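Local coordinates for Iron(III) ABC transporter, periplasmic iron-compound-binding protein (Vibrio cholerae, PDB 5GGY) that probably captures ferric siderophores, including the iron complex of Desferal, in the periplasm and hands them to an inner-membrane ABC importer, at residues N105-E108 against Q109-A112; T181-Y184 against V185-L189; E228-K231 against V232-V236. One frame throughout, in Å; residues are numbered along the deposited sequence.

Contact 1. Residues N105-E108 against Q109-A112; sequences NFSE and QDNA
Ser107 and Asp110 face each other across a tight reversal of the chain, and most of the polar contacts gather on this pair. The backbone bond from Asp110 N to Ser107 O (3.2 Å) closes a type I beta turn with Glu108 and Gln109 at its corners. The serine side chain braces the same corner as an ST turn, its OG accepting Gln109 N at 3.2 Å and, more weakly, Asp110 N. In return, Asp110 OD1 receives two weak bonds of its own, from Ser107 N at 3.4 Å and Ser107 OG at 3.3 Å, so one carboxylate oxygen ties together the backbone and side chain of the serine. Further from the turn, Asn105 ND2 reaches Ala112 O at 3.0 Å along a nearly straight N-H line (173°), with the acceptor in the plane of the amide. CG of Asn105 lies anti to its own backbone N (chi1 -162°), which sends the amide across to the alanine carbonyl. The apolar component is the approach of Ala112 CB to Phe106 CE1 at 3.5 Å, oblique to the ring. The turn thus leads from strand 100-102 into helix 112-126, beside helix 181-188, where Thr181 touches both Phe106 and Ala112.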
loop_
_atom_site.group_PDB
_atom_site.type_symbol
_atom_site.label_atom_id
_atom_site.label_comp_id
_atom_site.label_asym_id
_atom_site.label_seq_id
_atom_site.Cartn_x
_atom_site.Cartn_y
_atom_site.Cartn_z
ATOM N N ASN A 105 10.179 14.266 -7.429
ATOM C CA ASN A 105 10.549 13.165 -6.553
ATOM C C ASN A 105 12.069 13.053 -6.440
ATOM O O ASN A 105 12.804 13.811 -7.076
ATOM C CB ASN A 105 9.954 11.851 -7.069
ATOM C CG ASN A 105 9.915 10.764 -6.006
ATOM O OD1 ASN A 105 10.500 10.908 -4.932
ATOM N ND2 ASN A 105 9.231 9.664 -6.307
ATOM N N PHE A 106 12.523 12.116 -5.609
ATOM C CA PHE A 106 13.939 11.784 -5.469
ATOM C C PHE A 106 14.770 12.973 -5.003
ATOM O O PHE A 106 15.950 13.090 -5.335
ATOM C CB PHE A 106 14.486 11.232 -6.788
ATOM C CG PHE A 106 13.714 10.054 -7.309
ATOM C CD1 PHE A 106 13.960 8.783 -6.819
ATOM C CD2 PHE A 106 12.733 10.217 -8.276
ATOM C CE1 PHE A 106 13.244 7.695 -7.288
ATOM C CE2 PHE A 106 12.017 9.133 -8.744
ATOM C CZ PHE A 106 12.270 7.874 -8.246
ATOM N N SER A 107 14.149 13.855 -4.228
ATOM C CA SER A 107 14.884 14.945 -3.610
ATOM C C SER A 107 15.538 14.432 -2.335
ATOM O O SER A 107 15.260 13.317 -1.893
ATOM C CB SER A 107 13.968 16.135 -3.312
ATOM O OG SER A 107 13.653 16.203 -1.933
ATOM N N GLU A 108 16.409 15.252 -1.762
ATOM C CA GLU A 108 17.145 14.912 -0.549
ATOM C C GLU A 108 16.221 14.503 0.597
ATOM O O GLU A 108 16.516 13.573 1.349
ATOM C CB GLU A 108 18.019 16.098 -0.125
ATOM C CG GLU A 108 17.463 17.466 -0.519
ATOM C CD GLU A 108 17.751 17.836 -1.968
ATOM O OE1 GLU A 108 18.706 17.272 -2.544
ATOM O OE2 GLU A 108 17.013 18.673 -2.531
ATOM N N GLN A 109 15.092 15.192 0.707
ATOM C CA GLN A 109 14.169 14.987 1.817
ATOM C C GLN A 109 12.970 14.123 1.438
ATOM O O GLN A 109 12.122 13.836 2.278
ATOM C CB GLN A 109 13.698 16.341 2.352
ATOM C CG GLN A 109 13.206 17.295 1.280
ATOM C CD GLN A 109 13.163 18.728 1.759
ATOM O OE1 GLN A 109 14.119 19.483 1.578
ATOM N NE2 GLN A 109 12.056 19.110 2.385
ATOM N N ASP A 110 12.902 13.713 0.176
ATOM C CA ASP A 110 11.835 12.821 -0.271
ATOM C C ASP A 110 12.136 11.364 0.060
ATOM O O ASP A 110 13.271 10.908 -0.061
ATOM C CB ASP A 110 11.604 12.949 -1.780
ATOM C CG ASP A 110 10.849 14.205 -2.151
ATOM O OD1 ASP A 110 11.042 14.698 -3.282
ATOM O OD2 ASP A 110 10.064 14.705 -1.314
ATOM N N ASN A 111 11.110 10.637 0.484
ATOM C CA ASN A 111 11.181 9.187 0.497
ATOM C C ASN A 111 10.631 8.690 -0.829
ATOM O O ASN A 111 9.421 8.608 -1.015
ATOM C CB ASN A 111 10.413 8.588 1.672
ATOM C CG ASN A 111 10.661 7.102 1.820
ATOM O OD1 ASN A 111 9.920 6.281 1.280
ATOM N ND2 ASN A 111 11.722 6.748 2.536
ATOM N N ALA A 112 11.543 8.364 -1.739
ATOM C CA ALA A 112 11.232 8.154 -3.154
ATOM C C ALA A 112 10.040 7.239 -3.418
ATOM O O ALA A 112 9.137 7.588 -4.177
ATOM C CB ALA A 112 12.457 7.609 -3.867
#

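Contact 2. Residues T181-Y184 against V185-L189; sequences TPQY and VLEQL
Helix 181-188, a short alpha helix of two turns, is held together here by four successive i to i+4 backbone bonds, running from Val185 N to Thr181 O through to Gln188 N to Tyr184 O. The shortest of them joins Leu186 N to Pro182 O at 2.8 Å. On the more polar flank, Gln183 NE2 donates to Glu187 OE2 at 2.7 Å, meeting the oxygen on its anti side, with an N-H...O angle of 146°. The two side chains cross at a slant with their flat ends nearly perpendicular, and the pair is joined through a single N-H...O bond. A bend at chi2 of Gln183 (70°) swings its amide back toward the extended glutamate. Both groups have further partners that help hold them: Gln183 OE1 bonds to Ser193 OG, and Glu187 OE1 to Ser57 OG of the second subunit. One residue along, on the adjacent flank, Tyr184 and Gln188 run side by side, pointing the same way, with ring and amide almost at right angles. Gln188 NE2 comes 3.2 Å from Tyr184 CZ, at the hydroxyl-bearing end of the ring. Toward the interior, Val185 CG2, one methyl, sits 3.3 Å from Thr181 O and Leu186 CG, the branch carbon, 3.2 Å from Pro182 O. Helices 112-126, 130-154 and 262-276 and strand 161-167 pack against the buried sides of the segment, while Glu187 and Gln188 look to the second subunit: an amphipathic alpha helix with a polar i to i+4 side-chain pair beside the subunit contact.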
loop_
_atom_site.group_PDB
_atom_site.type_symbol
_atom_site.label_atom_id
_atom_site.label_comp_id
_atom_site.label_asym_id
_atom_site.label_seq_id
_atom_site.Cartn_x
_atom_site.Cartn_y
_atom_site.Cartn_z
ATOM N N THR A 181 14.349 3.926 -3.673
ATOM C CA THR A 181 13.338 2.912 -3.959
ATOM C C THR A 181 13.838 1.465 -3.792
ATOM O O THR A 181 13.055 0.597 -3.402
ATOM C CB THR A 181 12.754 3.084 -5.386
ATOM O OG1 THR A 181 13.810 3.146 -6.350
ATOM C CG2 THR A 181 11.925 4.356 -5.470
ATOM N N PRO A 182 15.128 1.186 -4.083
ATOM C CA PRO A 182 15.540 -0.192 -3.781
ATOM C C PRO A 182 15.570 -0.484 -2.281
ATOM O O PRO A 182 15.309 -1.614 -1.872
ATOM C CB PRO A 182 16.946 -0.279 -4.380
ATOM C CG PRO A 182 16.976 0.769 -5.431
ATOM C CD PRO A 182 16.154 1.887 -4.878
ATOM N N GLN A 183 15.888 0.528 -1.480
ATOM C CA GLN A 183 15.875 0.393 -0.026
ATOM C C GLN A 183 14.482 0.011 0.466
ATOM O O GLN A 183 14.328 -0.859 1.325
ATOM C CB GLN A 183 16.334 1.692 0.638
ATOM C CG GLN A 183 16.151 1.723 2.147
ATOM C CD GLN A 183 17.098 0.793 2.883
ATOM O OE1 GLN A 183 18.051 0.268 2.307
ATOM N NE2 GLN A 183 16.840 0.587 4.170
ATOM N N TYR A 184 13.472 0.671 -0.090
ATOM C CA TYR A 184 12.080 0.378 0.220
ATOM C C TYR A 184 11.746 -1.056 -0.166
ATOM O O TYR A 184 11.061 -1.769 0.568
ATOM C CB TYR A 184 11.163 1.366 -0.507
ATOM C CG TYR A 184 9.697 0.977 -0.542
ATOM C CD1 TYR A 184 9.181 0.208 -1.583
ATOM C CD2 TYR A 184 8.823 1.411 0.443
ATOM C CE1 TYR A 184 7.845 -0.139 -1.619
ATOM C CE2 TYR A 184 7.487 1.072 0.413
ATOM C CZ TYR A 184 7.002 0.298 -0.622
ATOM O OH TYR A 184 5.671 -0.045 -0.658
ATOM N N VAL A 185 12.236 -1.463 -1.331
ATOM C CA VAL A 185 12.035 -2.816 -1.830
ATOM C C VAL A 185 12.665 -3.854 -0.899
ATOM O O VAL A 185 12.043 -4.872 -0.579
ATOM C CB VAL A 185 12.614 -2.969 -3.252
ATOM C CG1 VAL A 185 12.835 -4.433 -3.599
ATOM C CG2 VAL A 185 11.707 -2.288 -4.276
ATOM N N LEU A 186 13.893 -3.588 -0.462
ATOM C CA LEU A 186 14.596 -4.470 0.467
ATOM C C LEU A 186 13.835 -4.630 1.781
ATOM O O LEU A 186 13.634 -5.747 2.254
ATOM C CB LEU A 186 16.006 -3.944 0.745
ATOM C CG LEU A 186 16.994 -3.919 -0.422
ATOM C CD1 LEU A 186 18.336 -3.353 0.019
ATOM C CD2 LEU A 186 17.163 -5.309 -1.010
ATOM N N GLU A 187 13.420 -3.510 2.368
ATOM C CA GLU A 187 12.675 -3.534 3.624
ATOM C C GLU A 187 11.348 -4.272 3.470
ATOM O O GLU A 187 10.945 -5.039 4.343
ATOM C CB GLU A 187 12.423 -2.112 4.130
ATOM C CG GLU A 187 13.678 -1.322 4.458
ATOM C CD GLU A 187 13.364 0.113 4.824
ATOM O OE1 GLU A 187 12.166 0.453 4.902
ATOM O OE2 GLU A 187 14.309 0.903 5.031
ATOM N N GLN A 188 10.678 -4.030 2.351
ATOM C CA GLN A 188 9.397 -4.660 2.063
ATOM C C GLN A 188 9.566 -6.152 1.772
ATOM O O GLN A 188 8.601 -6.918 1.823
ATOM C CB GLN A 188 8.725 -3.963 0.878
ATOM C CG GLN A 188 7.214 -4.045 0.871
ATOM C CD GLN A 188 6.567 -3.111 1.875
ATOM O OE1 GLN A 188 6.469 -3.427 3.061
ATOM N NE2 GLN A 188 6.116 -1.954 1.403
ATOM N N LEU A 189 10.794 -6.558 1.466
ATOM C CA LEU A 189 11.080 -7.950 1.138
ATOM C C LEU A 189 11.569 -8.718 2.359
ATOM O O LEU A 189 11.859 -9.912 2.278
ATOM C CB LEU A 189 12.117 -8.028 0.017
ATOM C CG LEU A 189 11.776 -8.918 -1.176
ATOM C CD1 LEU A 189 10.366 -8.632 -1.654
ATOM C CD2 LEU A 189 12.778 -8.681 -2.291
#

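Contact 3. Residues E228-K231 against V232-V236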
loop_
_atom_site.group_PDB
_atom_site.type_symbol
_atom_site.label_atom_id
_atom_site.label_comp_id
_atom_site.label_asym_id
_atom_site.label_seq_id
_atom_site.Cartn_x
_atom_site.Cartn_y
_atom_site.Cartn_z
ATOM N N GLU A 228 30.549 -2.071 -18.834
ATOM C CA GLU A 228 31.867 -2.591 -18.477
ATOM C C GLU A 228 31.792 -3.612 -17.348
ATOM O O GLU A 228 32.668 -3.668 -16.491
ATOM C CB GLU A 228 32.795 -1.443 -18.086
ATOM C CG GLU A 228 32.451 -0.134 -18.782
ATOM C CD GLU A 228 33.677 0.659 -19.179
ATOM O OE1 GLU A 228 34.215 0.399 -20.274
ATOM O OE2 GLU A 228 34.100 1.548 -18.408
ATOM N N GLU A 229 30.741 -4.422 -17.362
ATOM C CA GLU A 229 30.532 -5.437 -16.334
ATOM C C GLU A 229 31.641 -6.483 -16.347
ATOM O O GLU A 229 32.169 -6.852 -15.298
ATOM C CB GLU A 229 29.178 -6.126 -16.520
ATOM C CG GLU A 229 28.830 -7.102 -15.405
ATOM C CD GLU A 229 27.816 -8.146 -15.839
ATOM O OE1 GLU A 229 27.786 -8.489 -17.041
ATOM O OE2 GLU A 229 27.049 -8.626 -14.976
ATOM N N LYS A 230 31.980 -6.952 -17.544
ATOM C CA LYS A 230 33.030 -7.948 -17.731
ATOM C C LYS A 230 34.362 -7.446 -17.196
ATOM O O LYS A 230 35.104 -8.189 -16.562
ATOM C CB LYS A 230 33.158 -8.303 -19.213
ATOM C CG LYS A 230 34.300 -9.242 -19.554
ATOM C CD LYS A 230 35.209 -8.631 -20.609
ATOM C CE LYS A 230 36.143 -9.673 -21.200
ATOM N NZ LYS A 230 37.471 -9.098 -21.556
ATOM N N LYS A 231 34.651 -6.174 -17.450
ATOM C CA LYS A 231 35.901 -5.569 -17.007
ATOM C C LYS A 231 36.005 -5.557 -15.486
ATOM O O LYS A 231 37.072 -5.822 -14.927
ATOM C CB LYS A 231 36.039 -4.142 -17.545
ATOM C CG LYS A 231 37.329 -3.472 -17.115
ATOM C CD LYS A 231 37.490 -2.090 -17.728
ATOM C CE LYS A 231 38.866 -1.533 -17.396
ATOM N NZ LYS A 231 38.950 -0.051 -17.520
ATOM N N VAL A 232 34.897 -5.249 -14.821
ATOM C CA VAL A 232 34.871 -5.232 -13.363
ATOM C C VAL A 232 35.145 -6.621 -12.793
ATOM O O VAL A 232 35.968 -6.778 -11.892
ATOM C CB VAL A 232 33.521 -4.711 -12.830
ATOM C CG1 VAL A 232 33.400 -4.958 -11.333
ATOM C CG2 VAL A 232 33.370 -3.230 -13.142
ATOM N N GLN A 233 34.467 -7.626 -13.338
ATOM C CA GLN A 233 34.556 -8.991 -12.824
ATOM C C GLN A 233 35.971 -9.570 -12.838
ATOM O O GLN A 233 36.297 -10.431 -12.021
ATOM C CB GLN A 233 33.624 -9.905 -13.616
ATOM C CG GLN A 233 32.150 -9.662 -13.337
ATOM C CD GLN A 233 31.245 -10.510 -14.202
ATOM O OE1 GLN A 233 31.017 -10.197 -15.372
ATOM N NE2 GLN A 233 30.722 -11.591 -13.634
ATOM N N LYS A 234 36.807 -9.095 -13.756
ATOM C CA LYS A 234 38.178 -9.591 -13.877
ATOM C C LYS A 234 39.156 -8.792 -13.033
ATOM O O LYS A 234 40.254 -9.249 -12.734
ATOM C CB LYS A 234 38.640 -9.548 -15.330
ATOM C CG LYS A 234 37.639 -10.076 -16.330
ATOM C CD LYS A 234 38.078 -9.702 -17.725
ATOM C CE LYS A 234 38.280 -8.200 -17.842
ATOM N NZ LYS A 234 38.750 -7.814 -19.196
ATOM N N SER A 235 38.757 -7.582 -12.667
ATOM C CA SER A 235 39.636 -6.683 -11.931
ATOM C C SER A 235 40.044 -7.274 -10.585
ATOM O O SER A 235 39.276 -7.993 -9.945
ATOM C CB SER A 235 38.963 -5.324 -11.726
ATOM O OG SER A 235 37.751 -5.462 -11.007
ATOM N N VAL A 236 41.269 -6.969 -10.174
ATOM C CA VAL A 236 41.833 -7.484 -8.934
ATOM C C VAL A 236 41.029 -7.041 -7.714
ATOM O O VAL A 236 40.801 -7.824 -6.792
ATOM C CB VAL A 236 43.297 -7.028 -8.767
ATOM C CG1 VAL A 236 43.944 -7.744 -7.594
ATOM C CG2 VAL A 236 44.074 -7.283 -10.048
#
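Glu229 overlaps the oxygen end of the Gln233 amide one turn further along helix 229-234, its CG 3.8 Å from Gln233 OE1. The two flat groups are inclined by only 31°, yet they are not bonded to each other. The carboxylate is instead tied by OE2 to the hydroxyl of Tyr222, on strand 219-223, which pins the side chain to the sheet below. This short surface helix is the first in the beta-alpha-beta crossover from strand 219-223 to its parallel neighbour 249-252, and Glu228 occupies its N-cap position. The first two backbone bonds of the helix, Val232 N to Glu228 O and Gln233 N to Glu229 O (3.1 Å), are regular, whereas those of Lys234 N and Ser235 N are weak, consistent with a helix that is coming to its end. Ser235 then serves as N-cap of the next helix, 236-239. On the outer side two lysines converge. Lys234 folds back by a bend at chi3 (-55°), bringing its CE 3.4 Å from Lys230 O. The ammonium groups end up close together, with 3.0 Å between Lys230 NZ and Lys234 NZ; both carry N-H donors and probably repel one another, a cost that solvent at this exposed surface may lessen. Val232, the buried member, faces inward onto Pro170 and Phe226, and its CG2, anti to the carbonyl carbon, rests 3.4 Å from Glu228 O.

Overall arrangement
From the N terminus, contact 1 comes first, closing the turn between strand 100-102 and helix 112-126. The chain then passes through helix 130-154 and the hairpin of strands 161-167 and 172-176 before reaching contact 2 on helix 181-188. Contact 3 follows after strand 219-223. The three lie in series; none nests within or crosses another. Contacts 1 and 2 nonetheless meet in space, since Thr181 CG2 packs 3.7 Å from Ala112 CB, joining the start of helix 112-126 to that of helix 181-188. Contact 3 stands apart, its nearest atoms about 17 Å from contact 2 and about 23 Å from contact 1, on the outer surface beyond the six-stranded mixed sheet.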